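Local coordinates for sphingomyelinase C (Streptomyces griseocarneus, PDB 7CNE), which belongs to the endonuclease/exonuclease/phosphatase family and has the two-sheet fold of DNase I-like proteins, at residues W85-K91 and K113-N119; T96-G100 and W127-G131; H222-D227 and S288-P292; L246-L250 and G260-T264. All coordinates share one frame. Residue numbers count along the deposited sequence, not the author numbering.

Interaction 1 (W85-K91 and K113-N119); sequences WDATGGK and KEQVIFN
Asp-86 and Lys-113 close one end of the contact with two hydrogen bonds: Asp-86 N gives to Lys-113 O at 2.8 Å, and Lys-113 N gives to Asp-86 OD2 (chi1 m) at 2.9 Å. Water 1 joins OD2 to Lys-113 NZ. Beyond it the backbones run parallel, their segment axes 4.3 Å apart at 19°, with Thr-88 opposite Gln-115 and Gly-89 opposite Val-116. Gln-115 N donates to Ala-87 O (3.1 Å), Gly-89 N to Gln-115 O (2.9 Å), Ile-117 N to Gly-89 O (2.9 Å) and Lys-91 N to Ile-117 O (3.2 Å). At the far end Lys-91, its side chain extended, places NZ 2.9 Å from Asn-119 O. Strand 87-90 thereby forms the parallel edge of the six-stranded sheet, beside strand 110-117. On the Thr-88 face, Gln-115 (chi1 p, chi2 t) sends NE2 to Thr-88 OG1 at 2.9 Å, while its OE1 accepts from Gly-79 N. Its CB sits over the six-membered ring of Trp-85, 3.7 Å from the centroid, a CH-pi contact. Gly-90 has a phi of 75°, and a CB there would clash with Ile-117 O and Val-116 CG1.

Interaction 2 (T96-G100 and W127-G131); sequences TPEDG and WSNKG
Asn-129, Thr-96 and Gly-100 contribute most to this contact between two irregular loops, which run in roughly the same direction, 30° apart end to end. Asn-129 is held through its backbone: its N donates to Glu-98 O at 3.1 Å, almost linearly. Its side-chain amide turns elsewhere, ND2 giving to Ser-93 O and Gly-79 O, yet ND2 also lies 3.5 Å from Thr-96 CG2, so the methyl group packs against it. Thr-96, with chi1 t and its CA-to-CB bond directed toward the other loop, donates from OG1 to Trp-127 O in a very short hydrogen bond of 2.4 Å. Between these two bonds the CB atoms of Glu-98 and Ser-128 meet at 3.6 Å, with the CA atoms of these residues 5.0 Å apart.

Gly-100 and Lys-130 form the closest CA pair, 3.9 Å apart, and Gly-100 CA lies 3.3 Å from Asn-129 O; a CB on Gly-100 would clash with that oxygen. Two waters span the remaining gap. Water 2 bridges Asp-99 O (2.7 Å) and Ser-128 OG (3.1 Å), and water 3 accepts from Gly-131 N (2.9 Å) and reaches Gly-100 O (3.0 Å) weakly. The conformation of Asn-129 (phi -88°, psi 51°) makes it the centre of an inverse gamma turn, closed by a weak Lys-130 N to Ser-128 O bond (3.0 Å), which bends the chain just before it enters strand 131-139.

Interaction 3 (H222-D227 and S288-P292); sequences HPYSFD and SGHYP
Both segments are irregular, and they meet in antiparallel register, with Ser-225 beside Tyr-291 and Phe-226 beside His-290, each pair 4.8 Å apart at CA. One direct backbone hydrogen bond joins them, Tyr-291 N to Ser-225 O at 2.8 Å; the same oxygen receives a CA-H...O contact from His-290 CA at 3.2 Å. Water 4 extends the link, donating to Ser-225 O (3.1 Å) and Gly-289 O (2.7 Å) and accepting from Asp-227 N (2.9 Å). Ser-288 OG accepts from His-290 N at 3.3 Å, which makes an ST turn.

The Tyr-291 ring (chi1 m) presents its edge to the face of His-222, an offset edge-to-face pair with centroids 5.4 Å apart and planes at 87°; its CE2 also lies 3.8 Å from Asp-227 CB. His-222 is fixed in turn by NE2 donating to Asp-227 OD2 at 2.6 Å, a carboxylate that also forms a salt bridge with Arg-243. On the other flank Phe-226 CD1 sits over one face of His-290, 3.5 Å from NE2, with the rings oblique. His-290 NE2 hydrogen-bonds to a bound succinic acid, probably from the crystallisation liquor, and ND1 is held by Asp-247.

The 222-227 loop leaves strand 218-221 and the 288-292 loop leads into strand 293-297; strand 261-265 lies between these strands in the seven-stranded sheet, its Val-265 touching His-222, Ser-225 and Tyr-291.

Interaction 4 (L246-L250 and G260-T264); sequences LDYVL and GWRNT
Asn-263 lays its carboxamide along the backbone edge of Val-249 and occupies both peptide groups there: Val-249 N donates to Asn-263 OD1 at 2.9 Å, and Asn-263 ND2 donates to Val-249 O at 2.9 Å. The side chain (chi1 m, chi2 -171°) thus stands in for a neighbouring strand. ND2 spends its second hydrogen on Arg-262 O at 3.1 Å. Val-249 O takes a further bond from Trp-261 NE1, again at 2.9 Å, near the plane of the indole. Trp-261 (chi1 t) also brings CZ2 to 3.9 Å from Val-249 CG1. Beside the amide, Tyr-248 CA lies 3.4 Å and Leu-250 CD2 4.2 Å from Asn-263 OD1.

The strands point in nearly opposite directions, 166° apart, but their segment axes come no closer than 7.5 Å and the nearest CA pair, Val-249 and Asn-263, is 6.7 Å apart, so side chains bridge them. The contact ties outermost strand 247-251 of the six-stranded sheet, beside strand 188-192, to inner strand 261-265 of the seven-stranded sheet, between 293-297 and 218-221, in the two-sheet fold of DNase I-like proteins. Ala-295 of strand 293-297 touches Val-249, Trp-261 and Asn-263, and helix 203-211 packs on Tyr-248 and Leu-250.

In the fold
Interactions 1 and 4 involve the two outermost strands of the six-stranded sheet, 87-90 and 247-251, and the centres of the two interactions lie about 25 Å apart; interaction 4 also ties that sheet to the seven-stranded one. Interaction 2 continues from interaction 1, with Phe-118 N 3.0 Å from Lys-130 O, a probable hydrogen bond, and bound EPE, probably from the crystallisation liquor, lies near Ile-117 and Trp-127. Interaction 4 is nested within the chain loop that interaction 3 closes. They meet at Asp-247 OD2, which lies 2.6 Å from Ser-225 OG and 2.8 Å from His-290 ND1. The bound succinic acid, probably also from the liquor, touches His-290 there, though such molecules often mark pockets.

Interaction 1 (W85-K91 and K113-N119)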
# COMPACT_ATOMS: atom_id res chain seq x y z
N TRP A 85 -4.67 16.38 -7.83
CA TRP A 85 -5.20 15.24 -8.56
C TRP A 85 -5.87 15.71 -9.84
O TRP A 85 -6.41 16.82 -9.90
CB TRP A 85 -6.24 14.47 -7.73
CG TRP A 85 -5.74 13.93 -6.43
CD1 TRP A 85 -5.90 14.49 -5.19
CD2 TRP A 85 -4.99 12.73 -6.23
NE1 TRP A 85 -5.30 13.70 -4.24
CE2 TRP A 85 -4.73 12.62 -4.85
CE3 TRP A 85 -4.51 11.73 -7.09
CZ2 TRP A 85 -4.02 11.54 -4.30
CZ3 TRP A 85 -3.79 10.65 -6.54
CH2 TRP A 85 -3.56 10.58 -5.16
N ASP A 86 -5.86 14.84 -10.86
CA ASP A 86 -6.62 15.11 -12.07
C ASP A 86 -8.11 14.88 -11.87
O ASP A 86 -8.92 15.47 -12.61
CB ASP A 86 -6.11 14.26 -13.23
CG ASP A 86 -4.70 14.63 -13.63
OD1 ASP A 86 -4.43 15.85 -13.75
OD2 ASP A 86 -3.86 13.73 -13.78
N ALA A 87 -8.49 14.03 -10.92
CA ALA A 87 -9.89 13.84 -10.55
C ALA A 87 -9.93 13.22 -9.16
O ALA A 87 -8.97 12.60 -8.71
CB ALA A 87 -10.64 12.97 -11.57
N THR A 88 -11.06 13.44 -8.47
CA THR A 88 -11.39 12.78 -7.21
C THR A 88 -12.77 12.17 -7.35
O THR A 88 -13.71 12.87 -7.73
CB THR A 88 -11.38 13.77 -6.02
OG1 THR A 88 -10.07 14.29 -5.80
CG2 THR A 88 -11.90 13.10 -4.74
N GLY A 89 -12.90 10.87 -7.05
CA GLY A 89 -14.18 10.20 -7.05
C GLY A 89 -14.43 9.46 -5.74
O GLY A 89 -13.64 9.55 -4.80
N GLY A 90 -15.55 8.73 -5.71
CA GLY A 90 -15.90 7.97 -4.52
C GLY A 90 -16.44 8.86 -3.40
O GLY A 90 -16.73 10.05 -3.60
N LYS A 91 -16.59 8.27 -2.21
CA LYS A 91 -17.24 8.96 -1.08
C LYS A 91 -16.27 9.86 -0.31
O LYS A 91 -16.12 9.77 0.91
CB LYS A 91 -17.88 7.95 -0.14
CG LYS A 91 -19.28 7.52 -0.56
CD LYS A 91 -19.85 6.45 0.36
CE LYS A 91 -21.13 5.86 -0.22
NZ LYS A 91 -21.61 4.67 0.54
N LYS A 113 -3.23 11.09 -12.90
CA LYS A 113 -3.36 10.60 -11.53
C LYS A 113 -4.71 11.01 -10.97
O LYS A 113 -5.12 12.17 -11.08
CB LYS A 113 -2.21 11.11 -10.64
CG LYS A 113 -1.93 12.61 -10.73
CD LYS A 113 -0.75 12.99 -9.83
CE LYS A 113 -0.40 14.47 -9.95
NZ LYS A 113 0.28 14.72 -11.26
N GLU A 114 -5.43 10.04 -10.40
CA GLU A 114 -6.70 10.32 -9.74
C GLU A 114 -6.76 9.57 -8.43
O GLU A 114 -6.01 8.61 -8.20
CB GLU A 114 -7.93 9.89 -10.56
CG GLU A 114 -7.81 10.03 -12.05
CD GLU A 114 -9.06 9.55 -12.77
OE1 GLU A 114 -10.05 9.18 -12.08
OE2 GLU A 114 -9.06 9.55 -14.02
N GLN A 115 -7.69 9.98 -7.57
CA GLN A 115 -7.97 9.27 -6.34
C GLN A 115 -9.45 8.95 -6.30
O GLN A 115 -10.28 9.66 -6.87
CB GLN A 115 -7.55 10.10 -5.11
CG GLN A 115 -8.38 11.35 -4.90
CD GLN A 115 -8.04 12.09 -3.63
OE1 GLN A 115 -7.36 11.55 -2.75
NE2 GLN A 115 -8.52 13.32 -3.51
N VAL A 116 -9.78 7.85 -5.64
CA VAL A 116 -11.16 7.44 -5.41
C VAL A 116 -11.24 6.98 -3.97
O VAL A 116 -10.46 6.12 -3.55
CB VAL A 116 -11.60 6.33 -6.39
CG1 VAL A 116 -13.04 5.91 -6.13
CG2 VAL A 116 -11.39 6.75 -7.86
N ILE A 117 -12.16 7.56 -3.21
CA ILE A 117 -12.40 7.16 -1.82
C ILE A 117 -13.40 6.00 -1.83
O ILE A 117 -14.37 6.00 -2.60
CB ILE A 117 -12.91 8.36 -0.99
CG1 ILE A 117 -11.95 9.55 -1.09
CG2 ILE A 117 -13.25 7.97 0.47
CD1 ILE A 117 -10.48 9.21 -0.98
N PHE A 118 -13.14 4.99 -1.01
CA PHE A 118 -13.97 3.79 -1.01
C PHE A 118 -15.42 4.10 -0.64
O PHE A 118 -15.69 4.91 0.25
CB PHE A 118 -13.41 2.76 -0.02
CG PHE A 118 -12.19 2.06 -0.51
CD1 PHE A 118 -12.16 1.49 -1.78
CD2 PHE A 118 -11.05 1.97 0.29
CE1 PHE A 118 -11.03 0.84 -2.24
CE2 PHE A 118 -9.92 1.32 -0.17
CZ PHE A 118 -9.90 0.76 -1.44
N ASN A 119 -16.35 3.46 -1.34
CA ASN A 119 -17.76 3.60 -1.02
C ASN A 119 -18.18 2.72 0.15
O ASN A 119 -19.23 2.99 0.76
CB ASN A 119 -18.62 3.25 -2.24
CG ASN A 119 -18.41 4.21 -3.38
OD1 ASN A 119 -18.11 5.39 -3.16
ND2 ASN A 119 -18.57 3.73 -4.62
O HOH W 1 -1.15 14.09 -13.74

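Interaction 2 (T96-G100 and W127-G131)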
# COMPACT_ATOMS: atom_id res chain seq x y z
N THR A 96 -13.45 15.29 7.09
CA THR A 96 -12.77 14.29 7.91
C THR A 96 -11.27 14.60 7.97
O THR A 96 -10.67 14.93 6.94
CB THR A 96 -13.05 12.88 7.38
OG1 THR A 96 -12.77 11.94 8.41
CG2 THR A 96 -12.22 12.55 6.14
N PRO A 97 -10.66 14.57 9.15
CA PRO A 97 -9.25 14.98 9.26
C PRO A 97 -8.26 13.91 8.81
O PRO A 97 -7.13 14.25 8.45
CB PRO A 97 -9.08 15.27 10.76
CG PRO A 97 -10.43 15.06 11.39
CD PRO A 97 -11.25 14.25 10.46
N GLU A 98 -8.64 12.64 8.83
CA GLU A 98 -7.71 11.56 8.53
C GLU A 98 -7.74 11.24 7.04
O GLU A 98 -8.81 10.96 6.49
CB GLU A 98 -8.04 10.30 9.34
CG GLU A 98 -7.47 10.25 10.75
CD GLU A 98 -8.44 9.65 11.78
OE1 GLU A 98 -7.95 9.15 12.81
OE2 GLU A 98 -9.68 9.69 11.58
N ASP A 99 -6.58 11.27 6.40
CA ASP A 99 -6.49 10.89 5.00
C ASP A 99 -6.32 9.37 4.88
O ASP A 99 -6.26 8.65 5.88
CB ASP A 99 -5.38 11.66 4.28
CG ASP A 99 -3.98 11.37 4.83
OD1 ASP A 99 -3.60 10.19 4.99
OD2 ASP A 99 -3.22 12.34 5.04
N GLY A 100 -6.25 8.88 3.64
CA GLY A 100 -6.13 7.45 3.39
C GLY A 100 -4.72 6.89 3.46
O GLY A 100 -4.55 5.67 3.38
N TRP A 127 -14.55 6.20 8.81
CA TRP A 127 -14.53 7.60 9.20
C TRP A 127 -13.38 8.37 8.56
O TRP A 127 -13.32 9.60 8.71
CB TRP A 127 -14.47 7.70 10.73
CG TRP A 127 -15.66 6.99 11.30
CD1 TRP A 127 -15.68 5.78 11.92
CD2 TRP A 127 -17.03 7.41 11.18
NE1 TRP A 127 -16.98 5.43 12.24
CE2 TRP A 127 -17.82 6.41 11.80
CE3 TRP A 127 -17.65 8.53 10.64
CZ2 TRP A 127 -19.21 6.52 11.89
CZ3 TRP A 127 -19.03 8.64 10.74
CH2 TRP A 127 -19.79 7.64 11.35
N SER A 128 -12.51 7.71 7.82
CA SER A 128 -11.38 8.38 7.19
C SER A 128 -11.49 8.25 5.67
O SER A 128 -12.32 7.50 5.15
CB SER A 128 -10.06 7.81 7.72
OG SER A 128 -9.84 6.49 7.28
N ASN A 129 -10.66 9.00 4.96
CA ASN A 129 -10.73 9.02 3.49
C ASN A 129 -9.89 7.91 2.88
O ASN A 129 -9.06 8.14 2.00
CB ASN A 129 -10.31 10.39 2.97
CG ASN A 129 -11.46 11.36 2.82
OD1 ASN A 129 -12.63 10.96 2.74
ND2 ASN A 129 -11.14 12.65 2.79
N LYS A 130 -10.09 6.68 3.36
CA LYS A 130 -9.42 5.52 2.78
C LYS A 130 -9.90 5.31 1.35
O LYS A 130 -11.07 5.51 1.04
CB LYS A 130 -9.69 4.27 3.63
CG LYS A 130 -8.83 4.16 4.90
CD LYS A 130 -7.38 3.85 4.53
CE LYS A 130 -6.46 3.92 5.74
NZ LYS A 130 -6.44 2.65 6.51
N GLY A 131 -8.98 4.93 0.47
CA GLY A 131 -9.33 4.80 -0.93
C GLY A 131 -8.19 4.29 -1.77
O GLY A 131 -7.32 3.58 -1.27
O HOH W 2 -6.83 6.87 7.83
O HOH W 3 -6.10 5.38 0.86

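Interaction 3 (H222-D227 and S288-P292)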
# COMPACT_ATOMS: atom_id res chain seq x y z
N HIS A 222 10.01 -14.36 2.56
CA HIS A 222 9.48 -14.68 3.87
C HIS A 222 7.99 -15.02 3.75
O HIS A 222 7.28 -14.43 2.92
CB HIS A 222 9.70 -13.51 4.82
CG HIS A 222 9.44 -13.84 6.26
ND1 HIS A 222 10.25 -14.69 6.98
CD2 HIS A 222 8.46 -13.44 7.11
CE1 HIS A 222 9.78 -14.79 8.22
NE2 HIS A 222 8.70 -14.04 8.32
N PRO A 223 7.49 -16.00 4.52
CA PRO A 223 6.08 -16.40 4.37
C PRO A 223 5.07 -15.35 4.80
O PRO A 223 3.93 -15.43 4.34
CB PRO A 223 5.98 -17.66 5.25
CG PRO A 223 7.15 -17.57 6.18
CD PRO A 223 8.24 -16.93 5.38
N TYR A 224 5.43 -14.39 5.65
CA TYR A 224 4.43 -13.50 6.26
C TYR A 224 4.88 -12.05 6.15
O TYR A 224 5.81 -11.63 6.85
CB TYR A 224 4.21 -13.85 7.74
CG TYR A 224 3.91 -15.31 7.99
CD1 TYR A 224 2.67 -15.85 7.67
CD2 TYR A 224 4.87 -16.14 8.57
CE1 TYR A 224 2.39 -17.19 7.91
CE2 TYR A 224 4.60 -17.47 8.81
CZ TYR A 224 3.36 -17.99 8.48
OH TYR A 224 3.11 -19.32 8.73
N SER A 225 4.18 -11.26 5.33
CA SER A 225 4.50 -9.84 5.28
C SER A 225 3.99 -9.07 6.49
O SER A 225 4.37 -7.91 6.68
CB SER A 225 3.94 -9.21 3.99
OG SER A 225 2.55 -9.02 4.08
N PHE A 226 3.13 -9.68 7.34
CA PHE A 226 2.75 -9.10 8.63
C PHE A 226 3.03 -10.14 9.72
O PHE A 226 2.12 -10.85 10.17
CB PHE A 226 1.30 -8.63 8.65
CG PHE A 226 0.96 -7.81 9.86
CD1 PHE A 226 1.53 -6.56 10.04
CD2 PHE A 226 0.10 -8.31 10.83
CE1 PHE A 226 1.24 -5.80 11.16
CE2 PHE A 226 -0.19 -7.55 11.96
CZ PHE A 226 0.38 -6.30 12.12
N ASP A 227 4.29 -10.20 10.14
CA ASP A 227 4.78 -11.28 11.01
C ASP A 227 4.73 -10.80 12.46
O ASP A 227 5.66 -10.17 12.95
CB ASP A 227 6.19 -11.70 10.61
CG ASP A 227 6.58 -13.05 11.20
OD1 ASP A 227 6.16 -13.35 12.34
OD2 ASP A 227 7.31 -13.81 10.53
N SER A 288 8.75 -0.74 10.18
CA SER A 288 7.29 -0.75 10.27
C SER A 288 6.89 -2.15 10.70
O SER A 288 7.73 -3.04 10.88
CB SER A 288 6.63 -0.34 8.95
OG SER A 288 6.60 -1.40 8.02
N GLY A 289 5.58 -2.34 10.90
CA GLY A 289 5.08 -3.64 11.27
C GLY A 289 4.94 -4.61 10.13
O GLY A 289 4.76 -5.81 10.36
N HIS A 290 5.04 -4.13 8.89
CA HIS A 290 4.99 -4.96 7.70
C HIS A 290 6.40 -5.16 7.14
O HIS A 290 7.33 -4.39 7.42
CB HIS A 290 4.11 -4.32 6.62
CG HIS A 290 2.64 -4.36 6.94
ND1 HIS A 290 1.74 -5.10 6.20
CD2 HIS A 290 1.91 -3.74 7.89
CE1 HIS A 290 0.53 -4.94 6.69
NE2 HIS A 290 0.60 -4.12 7.73
N TYR A 291 6.55 -6.18 6.37
CA TYR A 291 7.72 -6.27 5.51
C TYR A 291 7.39 -5.74 4.12
O TYR A 291 6.27 -5.90 3.64
CB TYR A 291 8.20 -7.72 5.40
CG TYR A 291 8.71 -8.28 6.71
CD1 TYR A 291 9.63 -7.57 7.49
CD2 TYR A 291 8.28 -9.52 7.17
CE1 TYR A 291 10.10 -8.10 8.70
CE2 TYR A 291 8.74 -10.05 8.37
CZ TYR A 291 9.65 -9.34 9.13
OH TYR A 291 10.10 -9.87 10.31
N PRO A 292 8.36 -5.09 3.47
CA PRO A 292 8.16 -4.69 2.08
C PRO A 292 7.97 -5.90 1.17
O PRO A 292 8.52 -6.98 1.40
CB PRO A 292 9.46 -3.94 1.74
CG PRO A 292 10.49 -4.58 2.65
CD PRO A 292 9.72 -4.80 3.95
O HOH W 4 6.02 -7.97 9.32

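Interaction 4 (L246-L250 and G260-T264)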
# COMPACT_ATOMS: atom_id res chain seq x y z
N LEU A 246 -0.16 -10.11 3.81
CA LEU A 246 -1.22 -9.19 3.43
C LEU A 246 -0.94 -8.30 2.23
O LEU A 246 -1.87 -7.60 1.79
CB LEU A 246 -1.58 -8.28 4.62
CG LEU A 246 -1.90 -8.98 5.94
CD1 LEU A 246 -2.19 -7.95 7.06
CD2 LEU A 246 -3.09 -9.88 5.71
N ASP A 247 0.27 -8.28 1.68
CA ASP A 247 0.72 -7.23 0.77
C ASP A 247 1.05 -7.82 -0.60
O ASP A 247 1.73 -8.85 -0.69
CB ASP A 247 1.94 -6.51 1.38
CG ASP A 247 1.63 -5.91 2.76
OD1 ASP A 247 0.92 -4.88 2.81
OD2 ASP A 247 2.09 -6.45 3.80
N TYR A 248 0.57 -7.17 -1.67
CA TYR A 248 0.55 -7.77 -3.00
C TYR A 248 0.81 -6.73 -4.08
O TYR A 248 0.51 -5.55 -3.92
CB TYR A 248 -0.81 -8.41 -3.32
CG TYR A 248 -1.29 -9.46 -2.33
CD1 TYR A 248 -2.04 -9.10 -1.22
CD2 TYR A 248 -1.03 -10.82 -2.55
CE1 TYR A 248 -2.51 -10.07 -0.33
CE2 TYR A 248 -1.50 -11.79 -1.67
CZ TYR A 248 -2.24 -11.40 -0.56
OH TYR A 248 -2.70 -12.34 0.34
N VAL A 249 1.33 -7.20 -5.22
CA VAL A 249 1.30 -6.47 -6.49
C VAL A 249 0.85 -7.47 -7.54
O VAL A 249 1.61 -8.38 -7.89
CB VAL A 249 2.65 -5.86 -6.87
CG1 VAL A 249 2.53 -5.01 -8.17
CG2 VAL A 249 3.24 -5.03 -5.72
N LEU A 250 -0.37 -7.31 -8.05
CA LEU A 250 -0.98 -8.32 -8.92
C LEU A 250 -1.52 -7.68 -10.19
O LEU A 250 -2.16 -6.63 -10.14
CB LEU A 250 -2.11 -9.06 -8.19
CG LEU A 250 -1.70 -9.86 -6.95
CD1 LEU A 250 -2.93 -10.38 -6.16
CD2 LEU A 250 -0.77 -11.00 -7.33
N GLY A 260 6.35 -15.03 -15.52
CA GLY A 260 7.12 -15.28 -14.31
C GLY A 260 7.04 -14.13 -13.33
O GLY A 260 8.05 -13.79 -12.69
N TRP A 261 5.87 -13.53 -13.18
CA TRP A 261 5.69 -12.42 -12.25
C TRP A 261 5.77 -12.92 -10.82
O TRP A 261 5.10 -13.89 -10.44
CB TRP A 261 4.34 -11.76 -12.50
CG TRP A 261 4.10 -10.54 -11.69
CD1 TRP A 261 3.25 -10.42 -10.62
CD2 TRP A 261 4.69 -9.25 -11.88
NE1 TRP A 261 3.30 -9.13 -10.13
CE2 TRP A 261 4.16 -8.40 -10.89
CE3 TRP A 261 5.62 -8.74 -12.80
CZ2 TRP A 261 4.53 -7.06 -10.79
CZ3 TRP A 261 5.99 -7.42 -12.70
CH2 TRP A 261 5.45 -6.59 -11.70
N ARG A 262 6.58 -12.25 -10.00
CA ARG A 262 6.83 -12.66 -8.63
C ARG A 262 6.46 -11.54 -7.65
O ARG A 262 6.59 -10.35 -7.97
CB ARG A 262 8.32 -13.05 -8.47
CG ARG A 262 8.77 -13.38 -7.04
CD ARG A 262 10.18 -13.99 -7.04
NE ARG A 262 10.16 -15.35 -7.60
CZ ARG A 262 11.17 -16.21 -7.52
NH1 ARG A 262 12.31 -15.87 -6.93
NH2 ARG A 262 11.04 -17.42 -8.05
N ASN A 263 5.99 -11.92 -6.47
CA ASN A 263 5.96 -11.06 -5.29
C ASN A 263 6.94 -11.66 -4.28
O ASN A 263 6.77 -12.81 -3.88
CB ASN A 263 4.57 -10.98 -4.63
CG ASN A 263 3.55 -10.15 -5.42
OD1 ASN A 263 2.45 -9.89 -4.91
ND2 ASN A 263 3.88 -9.76 -6.65
N THR A 264 7.94 -10.89 -3.86
CA THR A 264 8.90 -11.35 -2.86
C THR A 264 8.73 -10.55 -1.57
O THR A 264 8.83 -9.32 -1.57
CB THR A 264 10.34 -11.22 -3.37
OG1 THR A 264 10.46 -11.96 -4.58
CG2 THR A 264 11.31 -11.79 -2.34